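Long-range contacts in inorganic pyrophosphatase (Helicobacter pylori, PDB 2BQX), which catalyses the magnesium-dependent hydrolysis of inorganic pyrophosphate to two phosphate ions and assembles as a homohexamer: residues K85-V91 with L104-D110; V119-D123 with F154-E158. All coordinates share one frame. Residues are numbered along the deposited sequence.

Overall arrangement
Interaction 1 comes first along the chain, joining strands 83-96 and 99-108 as a beta hairpin; interaction 2 follows, bringing the loop ahead of helix 127-139 to the junction of strand 149-156 and helix 157-171. Their centres lie about 10 Å apart and both reach one curled mixed sheet. Two probable hydrogen bonds tie them directly: Arg87 NH2 to Val119 O at 2.8 Å, and Glu155 N to Val91 O at 2.8 Å. Strand 83-96 is shared: the buried hairpin lies on one side and, on the other, antiparallel strand 149-156 leads into the more exposed loop-helix contact. In the hairpin, the side chain of Leu104 lies about 7 Å from that of Asp69, a predicted magnesium ligand.

Interaction 1 (K85-V91 with L104-D110); sequences KARLVGV and LIALPID
Strands 85-91 and 104-108 run antiparallel, axes 4.4 Å apart at closest and 156° between N-to-C directions. Arg87-Leu107 and Gly90-Ile105 are hydrogen-bonded pairs; Ala86-Pro108 (CA-CA 4.1 Å), Leu88-Ala106 (CA-CA 4.5 Å) and Val91-Leu104 are non-hydrogen-bonded, the register slipping by one between Leu88 and Gly90. Leu88, Ala106, Val91 and Leu104 share one face; Arg87, Leu107 and Ile105 the other. Arg87, with the most surface covered, hydrogen-bonds through its N to Leu107 O (2.8 Å) and through its O to Leu107 N (3.1 Å). Its chi1 p, with chi2 and chi3 t, puts Leu107 CD1 over one guanidinium face, 3.6 Å from Arg87 NH1. A water bridges Arg87 NH1 (2.9 Å) to Pro108 O and Asp110 OD1 (both 2.7 Å), beside a long salt bridge from Arg87 NE to Asp110 OD1 (3.9 Å); Arg87 NH2 donates a hydrogen bond to Val119 O. Just past the strand end, Ile109 N donates to Lys85 O (3.0 Å), closing the last pair, Ala86-Pro108. Ile105 O accepts from Val89 N (3.0 Å) and weakly from Gly90 N (3.4 Å), while Ile105 N donates a hydrogen bond to Gly90 O (2.8 Å); Val89 CG2 is 3.8 Å from Ile105 CG2. Val89 (phi/psi -136/-8) and Gly90 (172/-171) opposite Ile105 form a classic beta bulge, in the OB-like barrel of family I pyrophosphatases.

Interaction 2 (V119-D123 with F154-E158); sequences VKDID and FENKE
Segments 119-123 and 154-158 meet at Asp121 and Ile122, with CA-CA distances of 5.7 Å from Asp121 to Lys157 and 5.2 Å from Ile122 to Asn156; the directions CA 120 to 122 and CA 154 to 157 are 156° apart. Asp121 is extended (phi/psi -148/165), as are residues 154-156 before the helix starts at Lys157. Direct hydrogen bonding centres on Asp121 (chi1 t), whose OD2 accepts from Lys157 N (2.8 Å) and, within its own segment, from Ile122 N (2.8 Å). Asn156 is the N-cap of helix 157-171, its OD1 receiving Ser159 N. One water lies 2.8 Å from Asp121 OD1 and 3.0 Å from Glu158 N; a second lies 3.1 Å from Asp121 OD1 and 3.0 Å from Asn156 ND2; a third lies 2.8 Å from both Lys120 O and Lys157 NZ, which also forms a salt bridge with Asp13. Apolar contact comes from Ile122 (chi1 t, chi2 p), its CD1 3.7 Å from Phe154 CD2. A carboxylate meeting first-turn amides, directly and through water, implies favourable electrostatics at the helix's N-terminal end.

Interaction 1 (K85-V91 with L104-D110)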
# COMPACT_ATOMS: atom_id res chain seq x y z
N LYS A 85 -13.33 20.04 5.96
CA LYS A 85 -14.20 20.76 6.88
C LYS A 85 -14.45 19.79 8.02
O LYS A 85 -14.90 18.66 7.81
CB LYS A 85 -15.52 21.13 6.20
CG LYS A 85 -15.39 22.15 5.08
CD LYS A 85 -16.76 22.55 4.55
CE LYS A 85 -16.66 23.69 3.55
NZ LYS A 85 -18.02 24.18 3.15
N ALA A 86 -14.16 20.23 9.24
CA ALA A 86 -14.32 19.37 10.40
C ALA A 86 -15.17 19.98 11.51
O ALA A 86 -15.62 21.13 11.42
CB ALA A 86 -12.94 19.03 10.95
N ARG A 87 -15.40 19.20 12.56
CA ARG A 87 -16.17 19.67 13.71
C ARG A 87 -15.42 19.25 14.96
O ARG A 87 -14.88 18.15 15.03
CB ARG A 87 -17.57 19.07 13.70
CG ARG A 87 -17.62 17.56 13.79
CD ARG A 87 -19.04 17.06 13.50
NE ARG A 87 -19.14 15.61 13.55
CZ ARG A 87 -19.16 14.90 14.66
NH1 ARG A 87 -19.25 13.57 14.60
NH2 ARG A 87 -19.11 15.50 15.85
N LEU A 88 -15.37 20.14 15.94
CA LEU A 88 -14.66 19.87 17.19
C LEU A 88 -15.40 18.93 18.14
O LEU A 88 -16.63 18.94 18.22
CB LEU A 88 -14.41 21.18 17.95
CG LEU A 88 -13.11 21.96 17.79
CD1 LEU A 88 -12.64 21.97 16.36
CD2 LEU A 88 -13.34 23.37 18.32
N VAL A 89 -14.63 18.10 18.85
CA VAL A 89 -15.19 17.20 19.84
C VAL A 89 -14.34 17.24 21.11
O VAL A 89 -14.72 16.67 22.14
CB VAL A 89 -15.32 15.73 19.34
CG1 VAL A 89 -16.32 15.67 18.19
CG2 VAL A 89 -13.97 15.19 18.91
N GLY A 90 -13.20 17.92 21.04
CA GLY A 90 -12.33 18.02 22.21
C GLY A 90 -10.98 18.66 21.94
O GLY A 90 -10.75 19.21 20.87
N VAL A 91 -10.10 18.59 22.93
CA VAL A 91 -8.76 19.15 22.80
C VAL A 91 -7.76 18.36 23.66
O VAL A 91 -8.11 17.88 24.74
CB VAL A 91 -8.72 20.66 23.20
CG1 VAL A 91 -9.16 20.83 24.65
CG2 VAL A 91 -7.32 21.22 23.00
N LEU A 104 -6.31 20.49 18.85
CA LEU A 104 -7.76 20.35 18.76
C LEU A 104 -8.05 18.94 18.25
O LEU A 104 -7.30 18.40 17.44
CB LEU A 104 -8.33 21.39 17.78
CG LEU A 104 -8.22 22.86 18.19
CD1 LEU A 104 -8.68 23.77 17.05
CD2 LEU A 104 -9.07 23.10 19.42
N ILE A 105 -9.12 18.33 18.75
CA ILE A 105 -9.51 16.98 18.33
C ILE A 105 -10.77 17.14 17.51
O ILE A 105 -11.78 17.64 18.01
CB ILE A 105 -9.81 16.06 19.54
CG1 ILE A 105 -8.59 15.98 20.47
CG2 ILE A 105 -10.23 14.67 19.05
CD1 ILE A 105 -7.31 15.48 19.82
N ALA A 106 -10.73 16.72 16.25
CA ALA A 106 -11.89 16.88 15.38
C ALA A 106 -12.22 15.68 14.51
O ALA A 106 -11.47 14.71 14.44
CB ALA A 106 -11.68 18.10 14.48
N LEU A 107 -13.36 15.77 13.83
CA LEU A 107 -13.84 14.74 12.92
C LEU A 107 -14.35 15.46 11.67
O LEU A 107 -14.74 16.62 11.73
CB LEU A 107 -15.00 13.96 13.56
CG LEU A 107 -14.65 13.00 14.70
CD1 LEU A 107 -15.90 12.70 15.51
CD2 LEU A 107 -14.06 11.72 14.12
N PRO A 108 -14.33 14.78 10.52
CA PRO A 108 -14.82 15.45 9.31
C PRO A 108 -16.30 15.70 9.55
O PRO A 108 -16.92 14.99 10.33
CB PRO A 108 -14.61 14.40 8.22
CG PRO A 108 -13.44 13.61 8.73
CD PRO A 108 -13.77 13.45 10.19
N ILE A 109 -16.87 16.71 8.89
CA ILE A 109 -18.29 16.95 9.08
C ILE A 109 -19.05 15.78 8.47
O ILE A 109 -18.54 15.13 7.55
CB ILE A 109 -18.75 18.27 8.42
CG1 ILE A 109 -18.31 18.30 6.96
CG2 ILE A 109 -18.18 19.46 9.19
CD1 ILE A 109 -18.82 19.51 6.20
N ASP A 110 -20.24 15.50 8.98
CA ASP A 110 -21.05 14.39 8.49
C ASP A 110 -21.31 14.41 6.99
O ASP A 110 -21.45 13.35 6.37
CB ASP A 110 -22.39 14.34 9.24
CG ASP A 110 -22.25 13.89 10.68
OD1 ASP A 110 -21.17 13.39 11.05
OD2 ASP A 110 -23.22 14.02 11.45
O HOH W 1 -18.56 13.36 11.79

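Interaction 2 (V119-D123 with F154-E158)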
# COMPACT_ATOMS: atom_id res chain seq x y z
N VAL A 119 -20.09 10.38 17.46
CA VAL A 119 -19.16 11.02 18.38
C VAL A 119 -19.54 12.49 18.49
O VAL A 119 -19.31 13.27 17.57
CB VAL A 119 -17.71 10.90 17.88
CG1 VAL A 119 -16.77 11.59 18.86
CG2 VAL A 119 -17.33 9.43 17.74
N LYS A 120 -20.10 12.87 19.64
CA LYS A 120 -20.54 14.24 19.89
C LYS A 120 -19.58 15.02 20.79
O LYS A 120 -19.51 16.25 20.72
CB LYS A 120 -21.92 14.24 20.55
CG LYS A 120 -22.95 13.36 19.85
CD LYS A 120 -23.29 13.88 18.47
CE LYS A 120 -24.34 12.99 17.82
NZ LYS A 120 -24.71 13.47 16.47
N ASP A 121 -18.87 14.29 21.64
CA ASP A 121 -17.93 14.89 22.59
C ASP A 121 -16.78 13.93 22.83
O ASP A 121 -16.86 12.75 22.50
CB ASP A 121 -18.66 15.20 23.90
CG ASP A 121 -18.07 16.39 24.63
OD1 ASP A 121 -18.73 16.90 25.56
OD2 ASP A 121 -16.94 16.80 24.29
N ILE A 122 -15.69 14.44 23.41
CA ILE A 122 -14.50 13.64 23.66
C ILE A 122 -14.78 12.27 24.29
O ILE A 122 -14.19 11.26 23.88
CB ILE A 122 -13.49 14.41 24.56
CG1 ILE A 122 -12.12 13.75 24.49
CG2 ILE A 122 -13.98 14.47 26.00
CD1 ILE A 122 -11.39 14.01 23.18
N ASP A 123 -15.68 12.23 25.26
CA ASP A 123 -16.00 10.98 25.94
C ASP A 123 -16.65 9.92 25.04
O ASP A 123 -16.75 8.76 25.44
CB ASP A 123 -16.90 11.26 27.14
CG ASP A 123 -18.02 12.22 26.81
OD1 ASP A 123 -17.72 13.41 26.53
OD2 ASP A 123 -19.19 11.79 26.81
N PHE A 154 -7.00 15.00 27.89
CA PHE A 154 -8.00 15.56 27.00
C PHE A 154 -9.07 16.35 27.74
O PHE A 154 -9.38 16.06 28.90
CB PHE A 154 -8.72 14.45 26.22
CG PHE A 154 -7.85 13.69 25.28
CD1 PHE A 154 -7.09 12.61 25.73
CD2 PHE A 154 -7.79 14.03 23.93
CE1 PHE A 154 -6.30 11.88 24.84
CE2 PHE A 154 -7.00 13.31 23.04
CZ PHE A 154 -6.25 12.24 23.50
N GLU A 155 -9.64 17.34 27.06
CA GLU A 155 -10.72 18.14 27.62
C GLU A 155 -11.84 18.06 26.59
O GLU A 155 -11.59 17.76 25.42
CB GLU A 155 -10.29 19.58 27.86
CG GLU A 155 -9.07 19.67 28.76
CD GLU A 155 -8.96 21.00 29.49
OE1 GLU A 155 -9.26 22.04 28.87
OE2 GLU A 155 -8.57 20.99 30.67
N ASN A 156 -13.08 18.34 27.01
CA ASN A 156 -14.22 18.24 26.12
C ASN A 156 -14.39 19.32 25.06
O ASN A 156 -13.60 20.26 24.96
CB ASN A 156 -15.51 18.12 26.93
CG ASN A 156 -15.75 19.30 27.84
OD1 ASN A 156 -15.29 20.41 27.58
ND2 ASN A 156 -16.48 19.06 28.93
N LYS A 157 -15.43 19.17 24.26
CA LYS A 157 -15.74 20.10 23.18
C LYS A 157 -15.91 21.54 23.66
O LYS A 157 -15.47 22.48 22.99
CB LYS A 157 -17.01 19.64 22.46
CG LYS A 157 -17.39 20.48 21.25
CD LYS A 157 -18.74 20.04 20.69
CE LYS A 157 -19.09 20.84 19.46
NZ LYS A 157 -20.46 20.54 18.95
N GLU A 158 -16.53 21.71 24.82
CA GLU A 158 -16.73 23.06 25.36
C GLU A 158 -15.37 23.74 25.54
O GLU A 158 -15.21 24.92 25.23
CB GLU A 158 -17.47 22.97 26.70
CG GLU A 158 -17.67 24.31 27.39
CD GLU A 158 -18.57 24.21 28.61
OE1 GLU A 158 -18.70 25.21 29.34
OE2 GLU A 158 -19.14 23.12 28.84
O HOH W 2 -20.77 17.73 18.71
O HOH W 3 -18.42 19.66 25.97
O HOH W 4 -18.09 16.60 28.55